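Long-range contacts in Fe-regulated protein B (Neisseria meningitidis, PDB 4AIP), which carries iron across the bacterial outer membrane as a TonB-dependent transporter and probably takes part in siderophore uptake: residues S148-A153 against A166-T171; R68-T73 against V144-V149; D122-D127 against N329-E334. All blocks are in the same frame, centred on the assembly; numbering follows the deposited sequence.

Overall arrangement
From the N terminus, 68-73 is the first segment, an edge strand of the plug sheet. Contact 2 pairs it with 144-149 and closes a loop of 70 residues. The segment 122-127 lies within that loop. Contact 1 starts where contact 2 ends, sharing S148 and V149, and joins 148-153 to 166-171 across a short connection of 12 residues. Contact 3 spans the longest loop, from 122-127 to the barrel strand 325-339. Contact 1 falls wholly within that span, whereas contacts 2 and 3 cross. Contacts 1 and 2 join three of the four strands of this plug sheet; contact 3 ties plug to barrel. T171 OG1 and D122 OD2 link contact 1 to contact 3 by a probable hydrogen bond.

Contact 1: residues S148-A153 against A166-T171; sequences SVQKGA and AIIAKT
Strands 148-151 and 166-171 run antiparallel, with their axes 4.7 Å apart and their directions at 154°. S148 and I168 are a hydrogen-bonded pair. S148 N donates to I168 O over 2.8 Å. The return bond from I168 N to S148 O is 2.9 Å long and nearly straight at its hydrogen (169°). Further on, Q150 N reaches A166 O at 3.0 Å. V149 and I167 form the non-hydrogen-bonded pair between, with V149 CA 3.3 Å from A166 O in a CA-H...O contact. These are the two inner strands of the mixed four-stranded sheet of the plug, the domain that fills the barrel of TonB-dependent transporters. S148, Q150, A166 and I168 share one face. There S148 CB lies 4.3 Å from I168 CB. The extended end of I168 (chi2 176°) carries CD1 to 4.3 Å from Q150 CG. V149 and I167 occupy the other face, where L109 and L107 of strand 107-109 pack on them. V149 CG2 rests beside A166 O, at 3.6 Å.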
loop_
_atom_site.group_PDB
_atom_site.type_symbol
_atom_site.label_atom_id
_atom_site.label_comp_id
_atom_site.label_asym_id
_atom_site.label_seq_id
_atom_site.Cartn_x
_atom_site.Cartn_y
_atom_site.Cartn_z
ATOM N N SER B 148 18.593 24.783 -9.306
ATOM C CA SER B 148 19.662 25.628 -9.818
ATOM C C SER B 148 20.608 24.711 -10.588
ATOM O O SER B 148 20.501 23.477 -10.518
ATOM C CB SER B 148 20.442 26.258 -8.646
ATOM O OG SER B 148 19.718 27.300 -7.963
ATOM N N VAL B 149 21.528 25.312 -11.326
ATOM C CA VAL B 149 22.465 24.557 -12.199
ATOM C C VAL B 149 23.844 25.219 -12.122
ATOM O O VAL B 149 23.972 26.432 -11.934
ATOM C CB VAL B 149 21.917 24.424 -13.668
ATOM C CG1 VAL B 149 21.956 25.740 -14.336
ATOM C CG2 VAL B 149 22.655 23.401 -14.484
ATOM N N GLN B 150 24.865 24.395 -12.177
ATOM C CA GLN B 150 26.231 24.880 -12.221
ATOM C C GLN B 150 26.925 24.002 -13.238
ATOM O O GLN B 150 26.830 22.744 -13.172
ATOM C CB GLN B 150 26.903 24.914 -10.810
ATOM C CG GLN B 150 27.771 23.711 -10.371
ATOM C CD GLN B 150 29.200 23.570 -11.040
ATOM O OE1 GLN B 150 29.688 24.401 -11.829
ATOM N NE2 GLN B 150 29.850 22.465 -10.703
ATOM N N LYS B 151 27.600 24.654 -14.184
ATOM C CA LYS B 151 28.022 23.980 -15.419
ATOM C C LYS B 151 29.513 23.947 -15.486
ATOM O O LYS B 151 30.169 24.921 -15.105
ATOM C CB LYS B 151 27.466 24.707 -16.633
ATOM C CG LYS B 151 25.970 24.925 -16.575
ATOM C CD LYS B 151 25.437 25.554 -17.894
ATOM C CE LYS B 151 24.275 26.468 -17.548
ATOM N NZ LYS B 151 23.409 26.837 -18.682
ATOM N N GLY B 152 30.061 22.823 -15.953
ATOM C CA GLY B 152 31.540 22.677 -16.043
ATOM C C GLY B 152 32.179 22.542 -14.644
ATOM O O GLY B 152 31.479 22.248 -13.627
ATOM N N ALA B 153 33.497 22.761 -14.585
ATOM C CA ALA B 153 34.281 22.612 -13.362
ATOM C C ALA B 153 33.934 23.758 -12.420
ATOM O O ALA B 153 33.887 24.930 -12.836
ATOM C CB ALA B 153 35.758 22.580 -13.675
ATOM N N ALA B 166 26.378 20.354 -12.174
ATOM C CA ALA B 166 25.357 19.701 -11.368
ATOM C C ALA B 166 23.988 20.347 -11.460
ATOM O O ALA B 166 23.868 21.580 -11.590
ATOM C CB ALA B 166 25.805 19.684 -9.961
ATOM N N ILE B 167 22.944 19.517 -11.432
ATOM C CA ILE B 167 21.622 20.049 -11.060
ATOM C C ILE B 167 21.570 20.037 -9.521
ATOM O O ILE B 167 21.951 19.026 -8.895
ATOM C CB ILE B 167 20.436 19.269 -11.676
ATOM C CG1 ILE B 167 20.355 19.546 -13.155
ATOM C CG2 ILE B 167 19.110 19.756 -11.103
ATOM C CD1 ILE B 167 21.177 18.691 -13.930
ATOM N N ILE B 168 21.161 21.165 -8.944
ATOM C CA ILE B 168 21.157 21.377 -7.534
ATOM C C ILE B 168 19.746 21.755 -7.071
ATOM O O ILE B 168 19.142 22.727 -7.564
ATOM C CB ILE B 168 22.099 22.531 -7.217
ATOM C CG1 ILE B 168 23.544 22.182 -7.713
ATOM C CG2 ILE B 168 21.969 22.959 -5.725
ATOM C CD1 ILE B 168 24.545 23.350 -7.505
ATOM N N ALA B 169 19.227 20.993 -6.120
ATOM C CA ALA B 169 17.847 21.184 -5.681
ATOM C C ALA B 169 17.827 21.162 -4.197
ATOM O O ALA B 169 18.623 20.421 -3.592
ATOM C CB ALA B 169 16.961 20.075 -6.220
ATOM N N LYS B 170 16.900 21.955 -3.643
ATOM C CA LYS B 170 16.579 22.007 -2.211
ATOM C C LYS B 170 15.152 21.528 -2.028
ATOM O O LYS B 170 14.282 21.906 -2.808
ATOM C CB LYS B 170 16.727 23.436 -1.687
ATOM C CG LYS B 170 18.103 24.024 -1.933
ATOM C CD LYS B 170 18.348 25.222 -1.058
ATOM C CE LYS B 170 19.794 25.736 -1.177
ATOM N NZ LYS B 170 19.805 27.213 -1.072
ATOM N N THR B 171 14.926 20.660 -1.044
ATOM C CA THR B 171 13.587 20.220 -0.696
ATOM C C THR B 171 12.796 21.370 -0.038
ATOM O O THR B 171 13.343 22.352 0.489
ATOM C CB THR B 171 13.618 19.015 0.221
ATOM O OG1 THR B 171 14.445 19.359 1.350
ATOM C CG2 THR B 171 14.214 17.836 -0.519
#

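Contact 2: residues R68-T73 against V144-V149; sequences RTNIVT and VKVVSV
R68 and V149 make the regular end of this antiparallel pairing, and V72 and V147 make a looser pair at a classic beta bulge. V149 N donates to R68 O at 2.8 Å. R68 N returns the bond to V149 O. Past this pair the register shifts by two before V72. I71 and V72 both face V147, which defines the bulge. Their two N-H groups point to one acceptor, V147 O, and both bonds are weak. V147 N bonds V72 O at 3.3 Å.

The tight part is apolar. V149 CG1 lies between its own backbone N and carbonyl carbon (chi1 70°). From there it meets I71 CD1 at 3.5 Å and R68 CB at 3.5 Å. I71 crosses V149 at an angle, while V72 and V147 lie side by side and point the same way, CB to CB 4.2 Å. L88 and L89 pack on V72, M85 on V147, so helix 85-88 and L89 after it cover these two buried valines.

The other face is more open and polar. T69 and N70 are exposed, and T69 OG1 turns to D61. N70 has positive phi, in the left-handed helical region, and its side chain leans back so that OD1 touches V146 CG1 at 3.4 Å. S148 OG lies beside its own backbone N (chi1 -73°) and accepts N70 N at 2.6 Å, almost in line with the N-H (173°).

The long R68 side chain leads out of the contact to a salt bridge with E590 of the barrel. A serine hydroxyl thus takes the place of a strand carbonyl at the bulge, and the N-H of N70 keeps a partner where the backbone register is broken.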
loop_
_atom_site.group_PDB
_atom_site.type_symbol
_atom_site.label_atom_id
_atom_site.label_comp_id
_atom_site.label_asym_id
_atom_site.label_seq_id
_atom_site.Cartn_x
_atom_site.Cartn_y
_atom_site.Cartn_z
ATOM N N ARG B 68 23.404 29.206 -12.871
ATOM C CA ARG B 68 22.044 29.679 -12.959
ATOM C C ARG B 68 21.356 29.258 -11.672
ATOM O O ARG B 68 21.104 28.060 -11.420
ATOM C CB ARG B 68 21.358 29.190 -14.216
ATOM C CG ARG B 68 20.754 30.324 -15.059
ATOM C CD ARG B 68 20.788 29.889 -16.519
ATOM N NE ARG B 68 19.938 30.745 -17.370
ATOM C CZ ARG B 68 19.978 30.744 -18.715
ATOM N NH1 ARG B 68 20.847 29.958 -19.368
ATOM N NH2 ARG B 68 19.190 31.575 -19.416
ATOM N N THR B 69 21.145 30.263 -10.828
ATOM C CA THR B 69 20.570 30.081 -9.521
ATOM C C THR B 69 19.073 30.195 -9.678
ATOM O O THR B 69 18.597 31.092 -10.333
ATOM C CB THR B 69 21.140 31.130 -8.487
ATOM O OG1 THR B 69 22.545 30.887 -8.279
ATOM C CG2 THR B 69 20.415 31.041 -7.133
ATOM N N ASN B 70 18.339 29.291 -9.031
ATOM C CA ASN B 70 16.883 29.391 -8.934
ATOM C C ASN B 70 16.228 29.452 -10.280
ATOM O O ASN B 70 15.458 30.359 -10.555
ATOM C CB ASN B 70 16.463 30.627 -8.120
ATOM C CG ASN B 70 16.653 30.437 -6.633
ATOM O OD1 ASN B 70 17.161 29.427 -6.184
ATOM N ND2 ASN B 70 16.220 31.409 -5.862
ATOM N N ILE B 71 16.569 28.488 -11.123
ATOM C CA ILE B 71 15.955 28.349 -12.441
ATOM C C ILE B 71 14.470 28.110 -12.282
ATOM O O ILE B 71 13.662 28.667 -12.995
ATOM C CB ILE B 71 16.528 27.138 -13.179
ATOM C CG1 ILE B 71 17.871 27.463 -13.778
ATOM C CG2 ILE B 71 15.650 26.691 -14.305
ATOM C CD1 ILE B 71 18.492 26.232 -14.320
ATOM N N VAL B 72 14.133 27.269 -11.324
ATOM C CA VAL B 72 12.757 27.008 -10.990
ATOM C C VAL B 72 12.538 27.441 -9.569
ATOM O O VAL B 72 13.298 27.086 -8.693
ATOM C CB VAL B 72 12.443 25.513 -11.098
ATOM C CG1 VAL B 72 10.992 25.285 -10.823
ATOM C CG2 VAL B 72 12.858 24.980 -12.482
ATOM N N THR B 73 11.499 28.226 -9.355
ATOM C CA THR B 73 11.122 28.575 -8.026
ATOM C C THR B 73 9.843 27.818 -7.737
ATOM O O THR B 73 9.084 27.425 -8.642
ATOM C CB THR B 73 10.836 30.076 -7.784
ATOM O OG1 THR B 73 9.887 30.555 -8.669
ATOM C CG2 THR B 73 11.833 30.856 -8.117
ATOM N N VAL B 144 10.620 19.404 -4.348
ATOM C CA VAL B 144 11.667 20.418 -4.356
ATOM C C VAL B 144 11.138 21.821 -4.228
ATOM O O VAL B 144 9.995 22.060 -4.575
ATOM C CB VAL B 144 12.682 20.240 -5.576
ATOM C CG1 VAL B 144 12.932 18.808 -5.848
ATOM C CG2 VAL B 144 12.150 20.805 -6.822
ATOM N N LYS B 145 11.935 22.744 -3.692
ATOM C CA LYS B 145 11.520 24.141 -3.677
ATOM C C LYS B 145 12.289 24.998 -4.634
ATOM O O LYS B 145 11.787 26.009 -5.053
ATOM C CB LYS B 145 11.554 24.756 -2.281
ATOM C CG LYS B 145 12.795 25.481 -1.925
ATOM C CD LYS B 145 13.115 25.325 -0.456
ATOM C CE LYS B 145 14.164 26.315 0.004
ATOM N NZ LYS B 145 13.706 27.710 0.079
ATOM N N VAL B 146 13.516 24.628 -4.954
ATOM C CA VAL B 146 14.309 25.315 -5.962
ATOM C C VAL B 146 15.169 24.309 -6.716
ATOM O O VAL B 146 15.572 23.256 -6.168
ATOM C CB VAL B 146 15.241 26.392 -5.355
ATOM C CG1 VAL B 146 14.476 27.665 -5.075
ATOM C CG2 VAL B 146 15.857 25.966 -4.068
ATOM N N VAL B 147 15.383 24.630 -7.994
ATOM C CA VAL B 147 16.374 23.978 -8.830
ATOM C C VAL B 147 17.293 25.062 -9.357
ATOM O O VAL B 147 16.839 26.132 -9.780
ATOM C CB VAL B 147 15.725 23.202 -9.985
ATOM C CG1 VAL B 147 16.742 22.407 -10.707
ATOM C CG2 VAL B 147 14.651 22.263 -9.444
ATOM N N SER B 148 18.593 24.783 -9.306
ATOM C CA SER B 148 19.662 25.628 -9.818
ATOM C C SER B 148 20.608 24.711 -10.588
ATOM O O SER B 148 20.501 23.477 -10.518
ATOM C CB SER B 148 20.442 26.258 -8.646
ATOM O OG SER B 148 19.718 27.300 -7.963
ATOM N N VAL B 149 21.528 25.312 -11.326
ATOM C CA VAL B 149 22.465 24.557 -12.199
ATOM C C VAL B 149 23.844 25.219 -12.122
ATOM O O VAL B 149 23.972 26.432 -11.934
ATOM C CB VAL B 149 21.917 24.424 -13.668
ATOM C CG1 VAL B 149 21.956 25.740 -14.336
ATOM C CG2 VAL B 149 22.655 23.401 -14.484
#

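Contact 3: residues D122-D127 against N329-E334; sequences DNAYSD and NAYVLE
A124 and Y331 make the central contact between this plug loop and the barrel wall. It is a CH-pi contact: A124 CB sits over one face of the Y331 ring. With chi1 at 62° the ring is turned to present that face to A124.

Van der Waals packing continues along the strand: the L333 CD1 methyl lies against the loop backbone, 3.7 Å from S126 N. The apolar part is its approach to A124 CB, at 4.4 Å.

The polar groups gather at the other end. The side chains of N123 and N329 cross with their amide planes only 16° apart. D122 and N123 both have positive phi, and the chain turns there before it extends over Y331.

Y125 points away from the strand, with its ring in a cation-pi contact with K120 and its OH bonded to I160 N, so it belongs to the plug side. In the barrel, strand 325-339 is flanked by 302-318, whose N310 touches both A124 and Y331, and by 355-371, whose N365 touches N123 and N329. Farther round the wall, K439 forms a salt bridge with D127.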
loop_
_atom_site.group_PDB
_atom_site.type_symbol
_atom_site.label_atom_id
_atom_site.label_comp_id
_atom_site.label_asym_id
_atom_site.label_seq_id
_atom_site.Cartn_x
_atom_site.Cartn_y
_atom_site.Cartn_z
ATOM N N ASP B 122 19.454 18.748 -1.248
ATOM C CA ASP B 122 19.865 19.170 0.082
ATOM C C ASP B 122 21.366 18.888 0.294
ATOM O O ASP B 122 21.786 18.496 1.391
ATOM C CB ASP B 122 19.049 18.408 1.117
ATOM C CG ASP B 122 17.554 18.700 1.024
ATOM O OD1 ASP B 122 17.186 19.859 0.719
ATOM O OD2 ASP B 122 16.765 17.779 1.279
ATOM N N ASN B 123 22.145 19.046 -0.777
ATOM C CA ASN B 123 23.588 18.897 -0.707
ATOM C C ASN B 123 24.033 17.466 -0.315
ATOM O O ASN B 123 24.947 17.300 0.494
ATOM C CB ASN B 123 24.215 19.937 0.224
ATOM C CG ASN B 123 25.671 20.240 -0.141
ATOM O OD1 ASN B 123 26.144 19.915 -1.250
ATOM N ND2 ASN B 123 26.401 20.836 0.811
ATOM N N ALA B 124 23.361 16.464 -0.895
ATOM C CA ALA B 124 23.777 15.045 -0.795
ATOM C C ALA B 124 23.712 14.402 -2.184
ATOM O O ALA B 124 22.737 14.605 -2.929
ATOM C CB ALA B 124 22.831 14.332 0.162
ATOM N N TYR B 125 24.721 13.620 -2.568
ATOM C CA TYR B 125 24.756 13.111 -3.936
ATOM C C TYR B 125 25.679 11.914 -4.027
ATOM O O TYR B 125 26.753 11.897 -3.428
ATOM C CB TYR B 125 25.185 14.216 -4.904
ATOM C CG TYR B 125 26.421 15.043 -4.459
ATOM C CD1 TYR B 125 26.302 16.084 -3.510
ATOM C CD2 TYR B 125 27.659 14.820 -5.010
ATOM C CE1 TYR B 125 27.379 16.865 -3.136
ATOM C CE2 TYR B 125 28.771 15.591 -4.638
ATOM C CZ TYR B 125 28.630 16.606 -3.682
ATOM O OH TYR B 125 29.735 17.376 -3.289
ATOM N N SER B 126 25.249 10.899 -4.767
ATOM C CA SER B 126 26.045 9.717 -4.964
ATOM C C SER B 126 26.646 9.875 -6.360
ATOM O O SER B 126 26.172 10.747 -7.138
ATOM C CB SER B 126 25.141 8.490 -4.943
ATOM O OG SER B 126 25.890 7.344 -5.382
ATOM N N ASP B 127 27.667 9.095 -6.709
ATOM C CA ASP B 127 28.097 9.142 -8.137
ATOM C C ASP B 127 28.088 7.736 -8.707
ATOM O O ASP B 127 28.601 7.511 -9.802
ATOM C CB ASP B 127 29.466 9.836 -8.331
ATOM C CG ASP B 127 30.654 8.980 -7.810
ATOM O OD1 ASP B 127 30.442 7.870 -7.228
ATOM O OD2 ASP B 127 31.812 9.430 -8.025
ATOM N N ASN B 329 25.945 19.698 7.194
ATOM C CA ASN B 329 25.042 18.775 6.525
ATOM C C ASN B 329 25.720 17.429 6.937
ATOM O O ASN B 329 26.947 17.319 6.898
ATOM C CB ASN B 329 25.204 19.043 4.997
ATOM C CG ASN B 329 24.517 18.070 4.143
ATOM O OD1 ASN B 329 23.479 17.598 4.480
ATOM N ND2 ASN B 329 25.028 17.824 2.991
ATOM N N ALA B 330 24.940 16.456 7.390
ATOM C CA ALA B 330 25.417 15.062 7.502
ATOM C C ALA B 330 24.229 14.257 7.076
ATOM O O ALA B 330 23.110 14.546 7.475
ATOM C CB ALA B 330 25.818 14.706 8.941
ATOM N N TYR B 331 24.432 13.255 6.249
ATOM C CA TYR B 331 23.285 12.612 5.671
ATOM C C TYR B 331 23.600 11.175 5.429
ATOM O O TYR B 331 24.751 10.783 5.463
ATOM C CB TYR B 331 22.959 13.263 4.313
ATOM C CG TYR B 331 24.035 13.171 3.234
ATOM C CD1 TYR B 331 24.087 12.087 2.383
ATOM C CD2 TYR B 331 24.963 14.201 3.057
ATOM C CE1 TYR B 331 25.062 11.988 1.389
ATOM C CE2 TYR B 331 25.910 14.135 2.062
ATOM C CZ TYR B 331 25.954 13.024 1.242
ATOM O OH TYR B 331 26.878 12.978 0.267
ATOM N N VAL B 332 22.567 10.408 5.110
ATOM C CA VAL B 332 22.724 9.036 4.599
ATOM C C VAL B 332 21.746 8.831 3.453
ATOM O O VAL B 332 20.561 8.989 3.637
ATOM C CB VAL B 332 22.529 7.971 5.720
ATOM C CG1 VAL B 332 21.280 8.237 6.484
ATOM C CG2 VAL B 332 22.492 6.579 5.203
ATOM N N LEU B 333 22.273 8.503 2.272
ATOM C CA LEU B 333 21.533 8.426 1.045
ATOM C C LEU B 333 21.548 6.965 0.684
ATOM O O LEU B 333 22.626 6.307 0.737
ATOM C CB LEU B 333 22.302 9.189 -0.012
ATOM C CG LEU B 333 21.664 9.985 -1.127
ATOM C CD1 LEU B 333 22.794 10.498 -1.986
ATOM C CD2 LEU B 333 20.713 9.157 -1.945
ATOM N N GLU B 334 20.368 6.466 0.325
ATOM C CA GLU B 334 20.203 5.071 -0.066
ATOM C C GLU B 334 19.635 4.991 -1.419
ATOM O O GLU B 334 18.630 5.670 -1.722
ATOM C CB GLU B 334 19.211 4.346 0.812
ATOM C CG GLU B 334 19.663 4.186 2.215
ATOM C CD GLU B 334 20.678 3.004 2.422
ATOM O OE1 GLU B 334 20.769 2.074 1.537
ATOM O OE2 GLU B 334 21.330 3.026 3.520
#